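Local coordinates for protein pyruvate kinase (Toxoplasma gondii, PDB 3GG8) that probably catalyses the last step of glycolysis, the transfer of phosphate from phosphoenolpyruvate to ADP, which yields pyruvate and ATP, at residues C[202-207]-C[229-234]; C[234-239]-C[270-275]; C[260-265]-C[296-301]. All coordinates share one frame; numbering follows the deposited sequence.

Interaction 1. Residues C[202-207]-C[229-234]; sequences LPVIGE and FVQSAD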
loop_
_atom_site.group_PDB
_atom_site.type_symbol
_atom_site.label_atom_id
_atom_site.label_comp_id
_atom_site.label_asym_id
_atom_site.label_seq_id
_atom_site.Cartn_x
_atom_site.Cartn_y
_atom_site.Cartn_z
ATOM N N LEU C 202 -18.397 -45.142 -10.543
ATOM C CA LEU C 202 -19.593 -45.103 -11.372
ATOM C C LEU C 202 -19.487 -43.914 -12.311
ATOM O O LEU C 202 -18.947 -42.867 -11.923
ATOM C CB LEU C 202 -20.844 -44.954 -10.493
ATOM C CG LEU C 202 -21.153 -46.080 -9.505
ATOM C CD1 LEU C 202 -22.374 -45.721 -8.707
ATOM C CD2 LEU C 202 -21.327 -47.435 -10.219
ATOM N N PRO C 203 -19.979 -44.072 -13.553
ATOM C CA PRO C 203 -19.998 -42.989 -14.526
ATOM C C PRO C 203 -20.772 -41.783 -14.014
ATOM O O PRO C 203 -21.902 -41.913 -13.546
ATOM C CB PRO C 203 -20.701 -43.614 -15.749
ATOM C CG PRO C 203 -21.377 -44.832 -15.266
ATOM C CD PRO C 203 -20.527 -45.323 -14.124
ATOM N N VAL C 204 -20.133 -40.624 -14.087
ATOM C CA VAL C 204 -20.721 -39.367 -13.693
ATOM C C VAL C 204 -21.862 -39.015 -14.639
ATOM O O VAL C 204 -22.914 -38.575 -14.200
ATOM C CB VAL C 204 -19.638 -38.255 -13.569
ATOM C CG1 VAL C 204 -20.275 -36.853 -13.475
ATOM C CG2 VAL C 204 -18.768 -38.513 -12.325
ATOM N N ILE C 205 -21.668 -39.256 -15.931
ATOM C CA ILE C 205 -22.719 -39.052 -16.912
ATOM C C ILE C 205 -23.001 -40.438 -17.492
ATOM O O ILE C 205 -22.299 -40.880 -18.404
ATOM C CB ILE C 205 -22.288 -38.021 -18.027
ATOM C CG1 ILE C 205 -21.972 -36.632 -17.445
ATOM C CG2 ILE C 205 -23.325 -37.906 -19.135
ATOM C CD1 ILE C 205 -23.158 -35.865 -16.777
ATOM N N GLY C 206 -24.013 -41.119 -16.942
ATOM C CA GLY C 206 -24.472 -42.414 -17.444
ATOM C C GLY C 206 -25.288 -42.286 -18.724
ATOM O O GLY C 206 -25.368 -41.204 -19.301
ATOM N N GLU C 207 -25.887 -43.383 -19.184
ATOM C CA GLU C 207 -26.701 -43.339 -20.406
ATOM C C GLU C 207 -27.945 -42.462 -20.246
ATOM O O GLU C 207 -28.356 -41.766 -21.182
ATOM C CB GLU C 207 -27.125 -44.745 -20.844
ATOM C CG GLU C 207 -26.155 -45.451 -21.797
ATOM C CD GLU C 207 -25.873 -44.656 -23.084
ATOM O OE1 GLU C 207 -26.745 -43.879 -23.559
ATOM O OE2 GLU C 207 -24.760 -44.813 -23.614
ATOM N N PHE C 229 -22.202 -34.549 -8.951
ATOM C CA PHE C 229 -21.125 -35.446 -8.520
ATOM C C PHE C 229 -19.918 -35.500 -9.468
ATOM O O PHE C 229 -19.458 -36.588 -9.837
ATOM C CB PHE C 229 -21.692 -36.867 -8.306
ATOM C CG PHE C 229 -21.027 -37.629 -7.190
ATOM C CD1 PHE C 229 -21.364 -37.385 -5.865
ATOM C CD2 PHE C 229 -20.084 -38.608 -7.464
ATOM C CE1 PHE C 229 -20.755 -38.101 -4.824
ATOM C CE2 PHE C 229 -19.474 -39.321 -6.425
ATOM C CZ PHE C 229 -19.813 -39.065 -5.115
ATOM N N VAL C 230 -19.386 -34.345 -9.868
ATOM C CA VAL C 230 -18.221 -34.358 -10.754
ATOM C C VAL C 230 -16.963 -34.697 -9.956
ATOM O O VAL C 230 -16.670 -34.059 -8.936
ATOM C CB VAL C 230 -18.046 -33.039 -11.538
ATOM C CG1 VAL C 230 -16.662 -32.974 -12.175
ATOM C CG2 VAL C 230 -19.130 -32.910 -12.604
ATOM N N GLN C 231 -16.235 -35.712 -10.418
ATOM C CA GLN C 231 -15.096 -36.229 -9.676
ATOM C C GLN C 231 -13.738 -35.896 -10.298
ATOM O O GLN C 231 -12.710 -35.989 -9.617
ATOM C CB GLN C 231 -15.240 -37.734 -9.464
ATOM C CG GLN C 231 -16.327 -38.102 -8.486
ATOM C CD GLN C 231 -16.264 -39.559 -8.079
ATOM O OE1 GLN C 231 -16.066 -39.874 -6.899
ATOM N NE2 GLN C 231 -16.434 -40.461 -9.050
ATOM N N SER C 232 -13.734 -35.517 -11.580
ATOM C CA SER C 232 -12.496 -35.169 -12.298
ATOM C C SER C 232 -12.783 -34.303 -13.528
ATOM O O SER C 232 -13.900 -34.294 -14.043
ATOM C CB SER C 232 -11.773 -36.434 -12.747
ATOM O OG SER C 232 -12.316 -36.920 -13.958
ATOM N N ALA C 233 -11.767 -33.599 -14.024
ATOM C CA ALA C 233 -11.960 -32.727 -15.183
ATOM C C ALA C 233 -12.263 -33.488 -16.485
ATOM O O ALA C 233 -12.821 -32.913 -17.410
ATOM C CB ALA C 233 -10.770 -31.795 -15.354
ATOM N N ASP C 234 -11.901 -34.772 -16.554
ATOM C CA ASP C 234 -12.340 -35.637 -17.664
ATOM C C ASP C 234 -13.863 -35.744 -17.756
ATOM O O ASP C 234 -14.408 -35.994 -18.838
ATOM C CB ASP C 234 -11.776 -37.048 -17.530
ATOM C CG ASP C 234 -10.305 -37.117 -17.842
ATOM O OD1 ASP C 234 -9.617 -37.894 -17.153
ATOM O OD2 ASP C 234 -9.834 -36.400 -18.760
HETATM O O HOH W 1 -16.498 -41.837 -12.073
#

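Interaction 2. Residues C[234-239]-C[270-275]; sequences DDVRYI and AEADGI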
loop_
_atom_site.group_PDB
_atom_site.type_symbol
_atom_site.label_atom_id
_atom_site.label_comp_id
_atom_site.label_asym_id
_atom_site.label_seq_id
_atom_site.Cartn_x
_atom_site.Cartn_y
_atom_site.Cartn_z
ATOM N N ASP C 234 -11.901 -34.772 -16.554
ATOM C CA ASP C 234 -12.340 -35.637 -17.664
ATOM C C ASP C 234 -13.863 -35.744 -17.756
ATOM O O ASP C 234 -14.408 -35.994 -18.838
ATOM C CB ASP C 234 -11.776 -37.048 -17.530
ATOM C CG ASP C 234 -10.305 -37.117 -17.842
ATOM O OD1 ASP C 234 -9.617 -37.894 -17.153
ATOM O OD2 ASP C 234 -9.834 -36.400 -18.760
ATOM N N ASP C 235 -14.545 -35.575 -16.626
ATOM C CA ASP C 235 -16.003 -35.557 -16.624
ATOM C C ASP C 235 -16.500 -34.335 -17.399
ATOM O O ASP C 235 -17.436 -34.442 -18.192
ATOM C CB ASP C 235 -16.555 -35.539 -15.193
ATOM C CG ASP C 235 -16.247 -36.817 -14.413
ATOM O OD1 ASP C 235 -16.199 -37.900 -15.014
ATOM O OD2 ASP C 235 -16.090 -36.743 -13.175
ATOM N N VAL C 236 -15.852 -33.188 -17.177
ATOM C CA VAL C 236 -16.219 -31.931 -17.842
ATOM C C VAL C 236 -15.906 -31.963 -19.344
ATOM O O VAL C 236 -16.732 -31.547 -20.151
ATOM C CB VAL C 236 -15.527 -30.706 -17.214
ATOM C CG1 VAL C 236 -16.070 -29.432 -17.837
ATOM C CG2 VAL C 236 -15.679 -30.687 -15.651
ATOM N N ARG C 237 -14.703 -32.432 -19.693
ATOM C CA ARG C 237 -14.293 -32.613 -21.095
ATOM C C ARG C 237 -15.254 -33.546 -21.833
ATOM O O ARG C 237 -15.542 -33.362 -23.026
ATOM C CB ARG C 237 -12.845 -33.144 -21.191
ATOM C CG ARG C 237 -11.788 -32.125 -20.762
ATOM C CD ARG C 237 -10.356 -32.559 -21.045
ATOM N NE ARG C 237 -9.786 -33.351 -19.956
ATOM C CZ ARG C 237 -9.225 -32.854 -18.849
ATOM N NH1 ARG C 237 -9.139 -31.547 -18.644
ATOM N NH2 ARG C 237 -8.748 -33.673 -17.931
ATOM N N TYR C 238 -15.744 -34.546 -21.109
ATOM C CA TYR C 238 -16.674 -35.519 -21.656
ATOM C C TYR C 238 -18.007 -34.884 -22.032
ATOM O O TYR C 238 -18.505 -35.106 -23.138
ATOM C CB TYR C 238 -16.870 -36.702 -20.691
ATOM C CG TYR C 238 -17.872 -37.693 -21.212
ATOM C CD1 TYR C 238 -17.634 -38.395 -22.394
ATOM C CD2 TYR C 238 -19.073 -37.901 -20.552
ATOM C CE1 TYR C 238 -18.574 -39.294 -22.896
ATOM C CE2 TYR C 238 -20.013 -38.791 -21.038
ATOM C CZ TYR C 238 -19.767 -39.478 -22.206
ATOM O OH TYR C 238 -20.710 -40.361 -22.685
ATOM N N ILE C 239 -18.571 -34.076 -21.121
ATOM C CA ILE C 239 -19.798 -33.341 -21.425
ATOM C C ILE C 239 -19.625 -32.359 -22.604
ATOM O O ILE C 239 -20.503 -32.275 -23.473
ATOM C CB ILE C 239 -20.369 -32.606 -20.208
ATOM C CG1 ILE C 239 -20.631 -33.592 -19.068
ATOM C CG2 ILE C 239 -21.664 -31.875 -20.604
ATOM C CD1 ILE C 239 -20.527 -32.999 -17.701
ATOM N N ALA C 270 -10.942 -25.112 -14.242
ATOM C CA ALA C 270 -10.329 -24.675 -15.498
ATOM C C ALA C 270 -11.116 -25.158 -16.702
ATOM O O ALA C 270 -11.210 -24.444 -17.693
ATOM C CB ALA C 270 -8.862 -25.140 -15.598
ATOM N N GLU C 271 -11.677 -26.363 -16.624
ATOM C CA GLU C 271 -12.443 -26.908 -17.752
ATOM C C GLU C 271 -13.880 -26.405 -17.819
ATOM O O GLU C 271 -14.535 -26.504 -18.858
ATOM C CB GLU C 271 -12.451 -28.441 -17.714
ATOM C CG GLU C 271 -11.160 -29.098 -18.173
ATOM C CD GLU C 271 -10.811 -28.804 -19.622
ATOM O OE1 GLU C 271 -11.632 -28.185 -20.327
ATOM O OE2 GLU C 271 -9.699 -29.191 -20.063
ATOM N N ALA C 272 -14.367 -25.874 -16.708
ATOM C CA ALA C 272 -15.779 -25.558 -16.545
ATOM C C ALA C 272 -16.089 -24.109 -16.868
ATOM O O ALA C 272 -15.182 -23.272 -16.974
ATOM C CB ALA C 272 -16.197 -25.849 -15.129
ATOM N N ASP C 273 -17.384 -23.821 -17.000
ATOM C CA ASP C 273 -17.858 -22.467 -17.201
ATOM C C ASP C 273 -18.263 -21.815 -15.863
ATOM O O ASP C 273 -18.540 -20.620 -15.792
ATOM C CB ASP C 273 -18.987 -22.470 -18.234
ATOM C CG ASP C 273 -18.530 -23.032 -19.578
ATOM O OD1 ASP C 273 -17.569 -22.472 -20.159
ATOM O OD2 ASP C 273 -19.106 -24.043 -20.051
ATOM N N GLY C 274 -18.246 -22.609 -14.797
ATOM C CA GLY C 274 -18.635 -22.145 -13.462
ATOM C C GLY C 274 -18.839 -23.347 -12.565
ATOM O O GLY C 274 -18.762 -24.485 -13.029
ATOM N N ILE C 275 -19.099 -23.094 -11.287
ATOM C CA ILE C 275 -19.146 -24.147 -10.269
ATOM C C ILE C 275 -20.439 -24.063 -9.450
ATOM O O ILE C 275 -20.948 -22.964 -9.187
ATOM C CB ILE C 275 -17.879 -24.074 -9.316
ATOM C CG1 ILE C 275 -16.576 -24.452 -10.054
ATOM C CG2 ILE C 275 -18.069 -24.891 -8.000
ATOM C CD1 ILE C 275 -16.577 -25.839 -10.750
#

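Interaction 3. Residues C[260-265]-C[296-301]; sequences EGLVNF and KMMIAK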
loop_
_atom_site.group_PDB
_atom_site.type_symbol
_atom_site.label_atom_id
_atom_site.label_comp_id
_atom_site.label_asym_id
_atom_site.label_seq_id
_atom_site.Cartn_x
_atom_site.Cartn_y
_atom_site.Cartn_z
ATOM N N GLU C 260 -13.099 -36.280 -4.221
ATOM C CA GLU C 260 -12.499 -36.285 -5.566
ATOM C C GLU C 260 -12.705 -34.959 -6.282
ATOM O O GLU C 260 -11.792 -34.465 -6.955
ATOM C CB GLU C 260 -13.052 -37.410 -6.448
ATOM C CG GLU C 260 -12.590 -38.802 -6.087
ATOM C CD GLU C 260 -11.076 -38.979 -6.148
ATOM O OE1 GLU C 260 -10.465 -38.752 -7.222
ATOM O OE2 GLU C 260 -10.508 -39.363 -5.107
ATOM N N GLY C 261 -13.913 -34.413 -6.154
ATOM C CA GLY C 261 -14.247 -33.098 -6.691
ATOM C C GLY C 261 -13.352 -32.044 -6.075
ATOM O O GLY C 261 -12.750 -31.253 -6.785
ATOM N N LEU C 262 -13.245 -32.063 -4.747
ATOM C CA LEU C 262 -12.363 -31.164 -4.019
ATOM C C LEU C 262 -10.890 -31.300 -4.420
ATOM O O LEU C 262 -10.236 -30.309 -4.743
ATOM C CB LEU C 262 -12.539 -31.364 -2.511
ATOM C CG LEU C 262 -13.890 -30.930 -1.914
ATOM C CD1 LEU C 262 -14.006 -31.397 -0.482
ATOM C CD2 LEU C 262 -14.085 -29.421 -1.989
ATOM N N VAL C 263 -10.382 -32.529 -4.431
ATOM C CA VAL C 263 -8.979 -32.785 -4.776
ATOM C C VAL C 263 -8.661 -32.404 -6.230
ATOM O O VAL C 263 -7.553 -31.931 -6.541
ATOM C CB VAL C 263 -8.589 -34.254 -4.459
ATOM C CG1 VAL C 263 -7.260 -34.640 -5.093
ATOM C CG2 VAL C 263 -8.521 -34.456 -2.967
ATOM N N ASN C 264 -9.624 -32.592 -7.122
ATOM C CA ASN C 264 -9.403 -32.191 -8.497
ATOM C C ASN C 264 -9.987 -30.821 -8.844
ATOM O O ASN C 264 -10.087 -30.494 -10.032
ATOM C CB ASN C 264 -9.892 -33.276 -9.469
ATOM C CG ASN C 264 -9.185 -34.605 -9.262
ATOM O OD1 ASN C 264 -7.968 -34.701 -9.388
ATOM N ND2 ASN C 264 -9.944 -35.630 -8.934
ATOM N N PHE C 265 -10.330 -30.015 -7.827
ATOM C CA PHE C 265 -11.063 -28.761 -8.061
ATOM C C PHE C 265 -10.470 -27.812 -9.099
ATOM O O PHE C 265 -11.210 -27.263 -9.909
ATOM C CB PHE C 265 -11.350 -27.974 -6.770
ATOM C CG PHE C 265 -12.176 -26.723 -7.009
ATOM C CD1 PHE C 265 -13.549 -26.810 -7.242
ATOM C CD2 PHE C 265 -11.569 -25.458 -7.046
ATOM C CE1 PHE C 265 -14.310 -25.647 -7.494
ATOM C CE2 PHE C 265 -12.331 -24.284 -7.287
ATOM C CZ PHE C 265 -13.695 -24.383 -7.517
ATOM N N LYS C 296 -15.561 -21.496 1.112
ATOM C CA LYS C 296 -14.814 -20.248 1.056
ATOM C C LYS C 296 -13.723 -20.278 0.016
ATOM O O LYS C 296 -13.580 -19.332 -0.765
ATOM C CB LYS C 296 -14.157 -19.953 2.409
ATOM C CG LYS C 296 -15.006 -19.109 3.307
ATOM C CD LYS C 296 -14.254 -18.709 4.606
ATOM C CE LYS C 296 -14.883 -17.442 5.230
ATOM N NZ LYS C 296 -16.388 -17.552 5.422
ATOM N N MET C 297 -12.945 -21.360 0.047
ATOM C CA MET C 297 -11.847 -21.599 -0.877
ATOM C C MET C 297 -12.327 -21.694 -2.317
ATOM O O MET C 297 -11.708 -21.121 -3.201
ATOM C CB MET C 297 -11.064 -22.860 -0.457
ATOM C CG MET C 297 -10.049 -23.455 -1.470
ATOM S SD MET C 297 -10.613 -24.864 -2.490
ATOM C CE MET C 297 -10.997 -26.135 -1.293
ATOM N N MET C 298 -13.421 -22.410 -2.544
ATOM C CA MET C 298 -13.929 -22.629 -3.899
ATOM C C MET C 298 -14.556 -21.374 -4.497
ATOM O O MET C 298 -14.518 -21.173 -5.717
ATOM C CB MET C 298 -14.937 -23.771 -3.922
ATOM C CG MET C 298 -14.303 -25.161 -3.941
ATOM S SD MET C 298 -15.521 -26.476 -4.153
ATOM C CE MET C 298 -16.345 -26.407 -2.550
ATOM N N ILE C 299 -15.157 -20.551 -3.640
ATOM C CA ILE C 299 -15.762 -19.295 -4.076
ATOM C C ILE C 299 -14.629 -18.331 -4.445
ATOM O O ILE C 299 -14.664 -17.701 -5.500
ATOM C CB ILE C 299 -16.742 -18.704 -3.009
ATOM C CG1 ILE C 299 -18.047 -19.512 -2.975
ATOM C CG2 ILE C 299 -17.076 -17.257 -3.313
ATOM C CD1 ILE C 299 -18.979 -19.183 -1.803
ATOM N N ALA C 300 -13.610 -18.265 -3.600
ATOM C CA ALA C 300 -12.469 -17.388 -3.841
ATOM C C ALA C 300 -11.797 -17.702 -5.183
ATOM O O ALA C 300 -11.517 -16.800 -5.965
ATOM C CB ALA C 300 -11.487 -17.491 -2.703
ATOM N N LYS C 301 -11.569 -18.987 -5.441
ATOM C CA LYS C 301 -10.937 -19.472 -6.671
ATOM C C LYS C 301 -11.763 -19.175 -7.927
ATOM O O LYS C 301 -11.210 -18.796 -8.966
ATOM C CB LYS C 301 -10.664 -20.979 -6.567
ATOM C CG LYS C 301 -9.512 -21.335 -5.620
ATOM C CD LYS C 301 -9.430 -22.851 -5.423
ATOM C CE LYS C 301 -8.189 -23.231 -4.623
ATOM N NZ LYS C 301 -6.971 -23.118 -5.451
#

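Interaction 1. Residues C[202-207]-C[229-234]
V204 pushes its two methyl groups against the backbone that runs from F229 to Q231. CG2 lies closest, 3.2 Å from the carbonyl O of F229. CG1 is 3.7 Å from the same oxygen and also reaches CG2 of V230 at 4.2 Å. The valine side chains V204 and V230 cross at about a right angle and touch through one methyl each. With CG1 of V204 anti to the backbone N (chi1 167°), CG2 lies beside that N, and both methyls face the F229 carbonyl. The backbone N of Q231 is 4.2 Å from V204 CG2. The amide of Q231 reaches on towards L202. A water joins the two: it donates to L202 O at 2.7 Å and accepts a weak bond from Q231 NE2 at 3.3 Å. The amide is held more firmly outside the contact, by N258 at OE1 and the V200 carbonyl at NE2. The contact is mostly buried packing between two loops of the (beta/alpha)8 barrel. The 202-207 loop leads into helix 207-217. The 229-234 segment joins barrel strand 224-227 to helix 233-243, where D235 packs against both valines. V230 also touches I268 of helix 265-271.

Interaction 2. Residues C[234-239]-C[270-275]
R237 reaches from helix 233-243 to E271 near the end of helix 265-271. Its CB starts off to one side of the contact, and the rest of the chain turns towards the glutamate. CG packs 3.6 Å from the carboxylate carbon CD of E271. CD of R237 comes equally near to E271 OE2. The chain then bends at chi3 (-87°) and brings the guanidinium round between two acids. NE and NH2 both grip OD2 of D234, one turn back in the same helix, side-on and from the same face of that carboxylate. NH1 points to the other helix and donates to E271 OE2 at 2.8 Å, in a salt bridge with an N-H...O angle of 152°. That oxygen lies in the guanidinium plane, yet it is met on its anti side, 30° out of the plane of its own carboxylate. NH2 has a further salt-bridge partner in E267. Three acids thus probably fix the rotation of the group and stabilise its positive charge. Next to this network the contact is apolar. V236 CG1 lies 3.8 Å from CB of E271 and 3.5 Å from its carbonyl O, which also accepts from R240. V236 and A272 both touch P254 of strand 251-256. The contact therefore joins helix 233-243, after strand 224-227, to helix 265-271, after strand 251-256, just before the chain enters strand 275-278.

Interaction 3. Residues C[260-265]-C[296-301]
F265 and M298 form the tight part of this contact. The methionine lays CG over the centre of one ring face, a CH-pi contact of 3.6 Å to the centroid and 12° off the normal. Its sulfur sits obliquely to the same ring, with SD 4.2 Å from the centroid, a Met-aromatic contact. The chain bends at chi3 (-70°) and sends CE to L262, where CD2 is 3.8 Å away. F265 has CG anti to its own N (chi1 -177°), which extends the ring towards the facing helix. I256 and I275, on neighbouring barrel strands, pack against F265 from the barrel side. On the partly exposed side the aliphatic part of K301 still packs closely. It runs past F265 in the opposite direction, with CD 3.7 Å from CE2 of the ring, at an oblique angle. The ammonium continues beyond the ring to a salt bridge with D266. M297 is looser. It keeps a long, oblique Met-aromatic contact, with SD 5.4 Å from the F265 centroid. It is partly exposed and also packs on M21 of the second subunit, so this edge lies near a subunit interface. The chemistry is that of a hydrophobic helix-helix contact within the barrel's outer layer. Dispersion between the M298 CG methylene and the ring face, with its sulfur beside it, probably supplies most of the attraction, while the charged end of K301 is paired with D266.

How the interactions relate
All three contacts lie in the (beta/alpha)8 barrel. Interactions 1 and 3 are largely buried and apolar, though interaction 1 packs methyls on peptide and adds a water, whereas interaction 3 uses a ring and sulfur. Interaction 2 is only partly buried and adds a charged network. The segments of interactions 1 and 2 overlap at D234, which acts only in interaction 2, and both use helix 233-243, with centres about 10 Å apart; I205 packs on I239 and Y238 between them. Interaction 2 meets interaction 3 where I275 touches F265, the first residue of helix 265-271. Interactions 1 and 3 touch at Q231 and N264, through a probable hydrogen bond. Only interaction 3 lies beside another subunit.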